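Local coordinates for protein cytosolic IMP-GMP specific 5'-nucleotidase (Legionella pneumophila subsp. pneumophila, PDB 4OHF) that probably hydrolyses IMP and GMP to nucleosides and phosphate as a magnesium-dependent 5'-nucleotidase of the HAD superfamily, at residues F401-P404 against K405-R408; E416-F419 against A420-V423. One frame throughout, in Å; residues are numbered along the deposited sequence.

Interaction 1: residues F401-P404 against K405-R408; sequences FYNP and KWER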
loop_
_atom_site.group_PDB
_atom_site.type_symbol
_atom_site.label_atom_id
_atom_site.label_comp_id
_atom_site.label_asym_id
_atom_site.label_seq_id
_atom_site.Cartn_x
_atom_site.Cartn_y
_atom_site.Cartn_z
ATOM N N PHE B 401 9.528 -4.094 -42.300
ATOM C CA PHE B 401 8.961 -2.748 -42.446
ATOM C C PHE B 401 8.991 -1.949 -41.135
ATOM O O PHE B 401 8.760 -0.744 -41.129
ATOM C CB PHE B 401 7.512 -2.805 -42.940
ATOM C CG PHE B 401 7.363 -3.302 -44.346
ATOM C CD1 PHE B 401 7.180 -4.662 -44.604
ATOM C CD2 PHE B 401 7.436 -2.420 -45.421
ATOM C CE1 PHE B 401 7.073 -5.126 -45.923
ATOM C CE2 PHE B 401 7.333 -2.880 -46.732
ATOM C CZ PHE B 401 7.151 -4.226 -46.987
ATOM N N TYR B 402 9.285 -2.625 -40.033
ATOM C CA TYR B 402 9.327 -1.976 -38.735
ATOM C C TYR B 402 10.666 -2.225 -38.065
ATOM O O TYR B 402 11.466 -3.025 -38.547
ATOM C CB TYR B 402 8.200 -2.518 -37.851
ATOM C CG TYR B 402 6.845 -2.479 -38.523
ATOM C CD1 TYR B 402 6.183 -1.271 -38.719
ATOM C CD2 TYR B 402 6.230 -3.648 -38.965
ATOM C CE1 TYR B 402 4.940 -1.219 -39.330
ATOM C CE2 TYR B 402 4.975 -3.609 -39.591
ATOM C CZ TYR B 402 4.335 -2.381 -39.764
ATOM O OH TYR B 402 3.086 -2.305 -40.344
ATOM N N ASN B 403 10.897 -1.531 -36.956
ATOM C CA ASN B 403 12.120 -1.655 -36.186
ATOM C C ASN B 403 12.476 -3.139 -36.003
ATOM O O ASN B 403 11.701 -3.908 -35.428
ATOM C CB ASN B 403 11.918 -0.958 -34.834
ATOM C CG ASN B 403 13.099 -1.130 -33.912
ATOM O OD1 ASN B 403 13.339 -2.227 -33.403
ATOM N ND2 ASN B 403 13.857 -0.048 -33.700
ATOM N N PRO B 404 13.649 -3.567 -36.504
ATOM C CA PRO B 404 14.068 -4.969 -36.386
ATOM C C PRO B 404 14.058 -5.617 -35.001
ATOM O O PRO B 404 13.707 -6.792 -34.868
ATOM C CB PRO B 404 15.460 -4.979 -37.039
ATOM C CG PRO B 404 15.904 -3.562 -37.013
ATOM C CD PRO B 404 14.638 -2.794 -37.272
ATOM N N LYS B 405 14.432 -4.869 -33.970
ATOM C CA LYS B 405 14.436 -5.427 -32.631
ATOM C C LYS B 405 13.084 -5.416 -31.920
ATOM O O LYS B 405 12.753 -6.357 -31.192
ATOM C CB LYS B 405 15.435 -4.677 -31.745
ATOM C CG LYS B 405 16.904 -4.865 -32.116
ATOM C CD LYS B 405 17.836 -3.946 -31.296
ATOM C CE LYS B 405 17.951 -4.363 -29.834
ATOM N NZ LYS B 405 18.872 -3.464 -29.036
ATOM N N TRP B 406 12.287 -4.369 -32.134
ATOM C CA TRP B 406 11.039 -4.234 -31.390
ATOM C C TRP B 406 9.695 -4.243 -32.094
ATOM O O TRP B 406 8.659 -4.284 -31.433
ATOM C CB TRP B 406 11.116 -2.983 -30.526
ATOM C CG TRP B 406 12.335 -2.927 -29.703
ATOM C CD1 TRP B 406 13.516 -2.286 -30.003
ATOM C CD2 TRP B 406 12.535 -3.572 -28.453
ATOM N NE1 TRP B 406 14.440 -2.501 -29.005
ATOM C CE2 TRP B 406 13.862 -3.290 -28.042
ATOM C CE3 TRP B 406 11.725 -4.359 -27.632
ATOM C CZ2 TRP B 406 14.391 -3.776 -26.842
ATOM C CZ3 TRP B 406 12.246 -4.836 -26.445
ATOM C CH2 TRP B 406 13.568 -4.544 -26.059
ATOM N N GLU B 407 9.691 -4.214 -33.416
ATOM C CA GLU B 407 8.432 -4.217 -34.138
ATOM C C GLU B 407 7.724 -2.881 -33.888
ATOM O O GLU B 407 8.382 -1.891 -33.587
ATOM C CB GLU B 407 7.586 -5.420 -33.695
ATOM C CG GLU B 407 8.037 -6.736 -34.333
ATOM C CD GLU B 407 7.816 -7.970 -33.449
ATOM O OE1 GLU B 407 8.027 -9.105 -33.943
ATOM O OE2 GLU B 407 7.441 -7.813 -32.260
ATOM N N ARG B 408 6.399 -2.864 -34.000
ATOM C CA ARG B 408 5.611 -1.637 -33.828
ATOM C C ARG B 408 5.463 -1.080 -32.426
ATOM O O ARG B 408 5.484 -1.810 -31.431
ATOM C CB ARG B 408 4.211 -1.831 -34.403
ATOM C CG ARG B 408 4.142 -1.631 -35.892
ATOM C CD ARG B 408 2.805 -2.042 -36.452
ATOM N NE ARG B 408 2.826 -3.437 -36.859
ATOM C CZ ARG B 408 1.805 -4.041 -37.449
ATOM N NH1 ARG B 408 0.690 -3.357 -37.688
ATOM N NH2 ARG B 408 1.899 -5.316 -37.809
#
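Tyr-402 and Arg-408 carry the side-chain packing here, the arginine laid over one face of the phenol. Arg-408 CG makes a CH-pi contact 3.6 Å from the ring centroid, above the rim near Tyr-402 CD1 and CE1. From there the chain runs out toward the hydroxyl, where Arg-408 NE is 3.4 Å from Tyr-402 CZ. The bend at chi3 (-91°) turns the guanidinium nearly flat against the ring, planes 11° apart, with Tyr-402 OH 3.5 Å above its centre. The opposite face of the tyrosine is covered by Phe-401 CB.

Both hydrogen bonds across the turn end on Asn-403, which accepts through its backbone O and its side-chain OD1. The backbone O takes Glu-407 N at 2.9 Å, closing an alpha-turn over residues 403-407; Glu-407 then leaves it with a positive phi. OD1 takes a second amide, Trp-406 N, at 2.7 Å, the donor tilted out of the side-chain carbonyl plane. CG stands anti to the backbone N (chi1 175°), which carries the carboxamide forward to the amide of Trp-406, and OD1 also lies 3.4 Å from Trp-406 CD1. Asn-403 ND2 donates to Asp-66 O.

The polar ends have partners elsewhere in the chain: Glu-407 OE1 pairs with Arg-91, while Lys-405 NZ and Trp-406 NE1 both bond to Asp-67 O. The indole packs on Leu-92 of strand 90-95 and Ile-81 of strand 80-84.

Interaction 2: residues E416-F419 against A420-V423; sequences ESYF and AYQV. With 5GP (guanosine-5'-monophosphate), chain E.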
loop_
_atom_site.group_PDB
_atom_site.type_symbol
_atom_site.label_atom_id
_atom_site.label_comp_id
_atom_site.label_asym_id
_atom_site.label_seq_id
_atom_site.Cartn_x
_atom_site.Cartn_y
_atom_site.Cartn_z
ATOM N N GLU B 416 -2.640 -5.086 -28.761
ATOM C CA GLU B 416 -2.072 -3.788 -28.496
ATOM C C GLU B 416 -0.876 -3.851 -27.551
ATOM O O GLU B 416 -0.783 -4.722 -26.688
ATOM C CB GLU B 416 -3.154 -2.879 -27.927
ATOM C CG GLU B 416 -4.431 -2.944 -28.714
ATOM C CD GLU B 416 -5.505 -2.112 -28.090
ATOM O OE1 GLU B 416 -5.433 -0.869 -28.212
ATOM O OE2 GLU B 416 -6.409 -2.704 -27.460
ATOM N N SER B 417 0.051 -2.925 -27.745
ATOM C CA SER B 417 1.216 -2.858 -26.897
ATOM C C SER B 417 0.775 -2.146 -25.626
ATOM O O SER B 417 -0.259 -1.466 -25.601
ATOM C CB SER B 417 2.335 -2.072 -27.589
ATOM O OG SER B 417 1.943 -0.739 -27.831
ATOM N N TYR B 418 1.541 -2.336 -24.564
ATOM C CA TYR B 418 1.237 -1.701 -23.302
ATOM C C TYR B 418 1.195 -0.186 -23.534
ATOM O O TYR B 418 0.383 0.517 -22.929
ATOM C CB TYR B 418 2.309 -2.084 -22.262
ATOM C CG TYR B 418 2.172 -1.370 -20.933
ATOM C CD1 TYR B 418 1.056 -1.576 -20.118
ATOM C CD2 TYR B 418 3.110 -0.426 -20.537
ATOM C CE1 TYR B 418 0.876 -0.850 -18.954
ATOM C CE2 TYR B 418 2.943 0.308 -19.382
ATOM C CZ TYR B 418 1.824 0.097 -18.592
ATOM O OH TYR B 418 1.653 0.851 -17.454
ATOM N N PHE B 419 2.062 0.319 -24.413
ATOM C CA PHE B 419 2.062 1.745 -24.693
ATOM C C PHE B 419 0.750 2.147 -25.382
ATOM O O PHE B 419 0.236 3.258 -25.173
ATOM C CB PHE B 419 3.260 2.146 -25.556
ATOM C CG PHE B 419 3.224 3.590 -25.999
ATOM C CD1 PHE B 419 2.827 3.930 -27.291
ATOM C CD2 PHE B 419 3.539 4.615 -25.110
ATOM C CE1 PHE B 419 2.738 5.271 -27.686
ATOM C CE2 PHE B 419 3.453 5.956 -25.487
ATOM C CZ PHE B 419 3.052 6.288 -26.780
ATOM N N ALA B 420 0.211 1.251 -26.201
ATOM C CA ALA B 420 -1.050 1.520 -26.880
ATOM C C ALA B 420 -2.142 1.725 -25.831
ATOM O O ALA B 420 -2.949 2.645 -25.936
ATOM C CB ALA B 420 -1.415 0.366 -27.797
ATOM N N TYR B 421 -2.157 0.865 -24.819
ATOM C CA TYR B 421 -3.136 0.966 -23.744
ATOM C C TYR B 421 -3.029 2.328 -23.055
ATOM O O TYR B 421 -4.036 2.992 -22.815
ATOM C CB TYR B 421 -2.944 -0.171 -22.713
ATOM C CG TYR B 421 -3.170 0.273 -21.275
ATOM C CD1 TYR B 421 -2.094 0.562 -20.430
ATOM C CD2 TYR B 421 -4.465 0.507 -20.790
ATOM C CE1 TYR B 421 -2.296 1.086 -19.142
ATOM C CE2 TYR B 421 -4.680 1.030 -19.505
ATOM C CZ TYR B 421 -3.598 1.319 -18.690
ATOM O OH TYR B 421 -3.831 1.855 -17.442
ATOM N N GLN B 422 -1.805 2.732 -22.730
ATOM C CA GLN B 422 -1.576 4.012 -22.069
ATOM C C GLN B 422 -2.158 5.148 -22.889
ATOM O O GLN B 422 -2.874 6.010 -22.365
ATOM C CB GLN B 422 -0.087 4.255 -21.868
ATOM C CG GLN B 422 0.538 3.497 -20.721
ATOM C CD GLN B 422 1.981 3.931 -20.499
ATOM O OE1 GLN B 422 2.895 3.498 -21.214
ATOM N NE2 GLN B 422 2.192 4.818 -19.526
ATOM N N VAL B 423 -1.833 5.161 -24.179
ATOM C CA VAL B 423 -2.357 6.196 -25.064
ATOM C C VAL B 423 -3.888 6.177 -25.023
ATOM O O VAL B 423 -4.534 7.212 -24.877
ATOM C CB VAL B 423 -1.876 5.985 -26.517
ATOM C CG1 VAL B 423 -2.711 6.809 -27.478
ATOM C CG2 VAL B 423 -0.427 6.395 -26.627
HETATM P P 5GP E . -7.201 -2.714 -11.594
HETATM O O1P 5GP E . -7.575 -1.670 -10.594
HETATM O O2P 5GP E . -8.045 -2.624 -12.844
HETATM O O3P 5GP E . -7.280 -4.125 -11.021
HETATM O "O5'" 5GP E . -5.650 -2.538 -11.985
HETATM C "C5'" 5GP E . -5.158 -1.326 -12.561
HETATM C "C4'" 5GP E . -4.389 -1.599 -13.851
HETATM O "O4'" 5GP E . -5.078 -2.315 -14.881
HETATM C "C3'" 5GP E . -3.830 -0.364 -14.588
HETATM O "O3'" 5GP E . -2.876 0.423 -13.805
HETATM C "C2'" 5GP E . -3.240 -1.031 -15.812
HETATM O "O2'" 5GP E . -1.817 -1.343 -15.573
HETATM C "C1'" 5GP E . -4.150 -2.280 -16.019
HETATM N N9 5GP E . -4.943 -2.242 -17.327
HETATM C C8 5GP E . -4.547 -2.621 -18.557
HETATM N N7 5GP E . -5.537 -2.439 -19.475
HETATM C C5 5GP E . -6.596 -1.929 -18.788
HETATM C C6 5GP E . -7.913 -1.525 -19.132
HETATM O O6 5GP E . -8.299 -1.614 -20.323
HETATM N N1 5GP E . -8.757 -1.036 -18.147
HETATM C C2 5GP E . -8.361 -0.929 -16.855
HETATM N N2 5GP E . -9.209 -0.449 -15.913
HETATM N N3 5GP E . -7.079 -1.314 -16.486
HETATM C C4 5GP E . -6.210 -1.810 -17.435
#
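The backbone makes the first turn of helix 418-426, with successive i to i+4 bonds from Tyr-421 N, Gln-422 N and Val-423 N to the carbonyls of Ser-417, Tyr-418 and Phe-419, the last at 3.0 Å. Ser-417 is the N-cap. Its OG, held between the backbone N and the carbonyl carbon (chi1 62°), accepts from Ala-420 N at 3.1 Å and also bonds to Val-409 O, so one hydroxyl joins the helix start to the loop that precedes strand 411-412. Glu-416 CB rests against Ala-420 CB at 3.7 Å.

Tyr-418 and Tyr-421 extend in the same direction next to each other, their planes 35° apart, neither stacked nor edge-to-face; Tyr-418 CE1 is 3.6 Å from Tyr-421 CD1. Gln-422 CG sits over one face of Tyr-418, offset toward the rim. On the next flank of the helix, Val-423 CG2 makes a CH-pi contact over the Phe-419 ring, 3.9 Å from its centroid.

Tyr-421 turns a face to the GMP: C8 of the base lies 3.7 Å above the ring plane, and Tyr-421 OH reaches C2' of the ribose at 3.4 Å. O2' of the nucleotide lies at the edge of Tyr-418. Arg-86 NH1 and Tyr-87 of the second subunit complete this interface pocket.

Within the chain Glu-416 forms a salt bridge to Arg-86, and backbone bonds of Glu-416 to Arg-86 and Tyr-418 to Leu-84 set the start of helix 418-426 against the end of strand 80-84 and the loop after it.

From the N terminus, helix 374-399 delivers the chain into 401-408, where interaction 1 closes a tight local turn. Strands 411-412 and 415-416 follow, and helix 418-426 begins within interaction 2. The two contacts run in series, neither nesting nor crossing; their centres are 16 Å apart and their nearest atoms about 5 Å apart, without touching. Both lean on the antiparallel sheet containing strand 80-84, with interaction 1 also meeting helix 327-336 and interaction 2 leading on to strand 429-431 of the large mixed sheet. Interaction 2 contributes Tyr-421 to the GMP pocket, which is made of other residues than the magnesium ligands Asp-23, Asp-25 and Asp-303, consistent with an allosteric site.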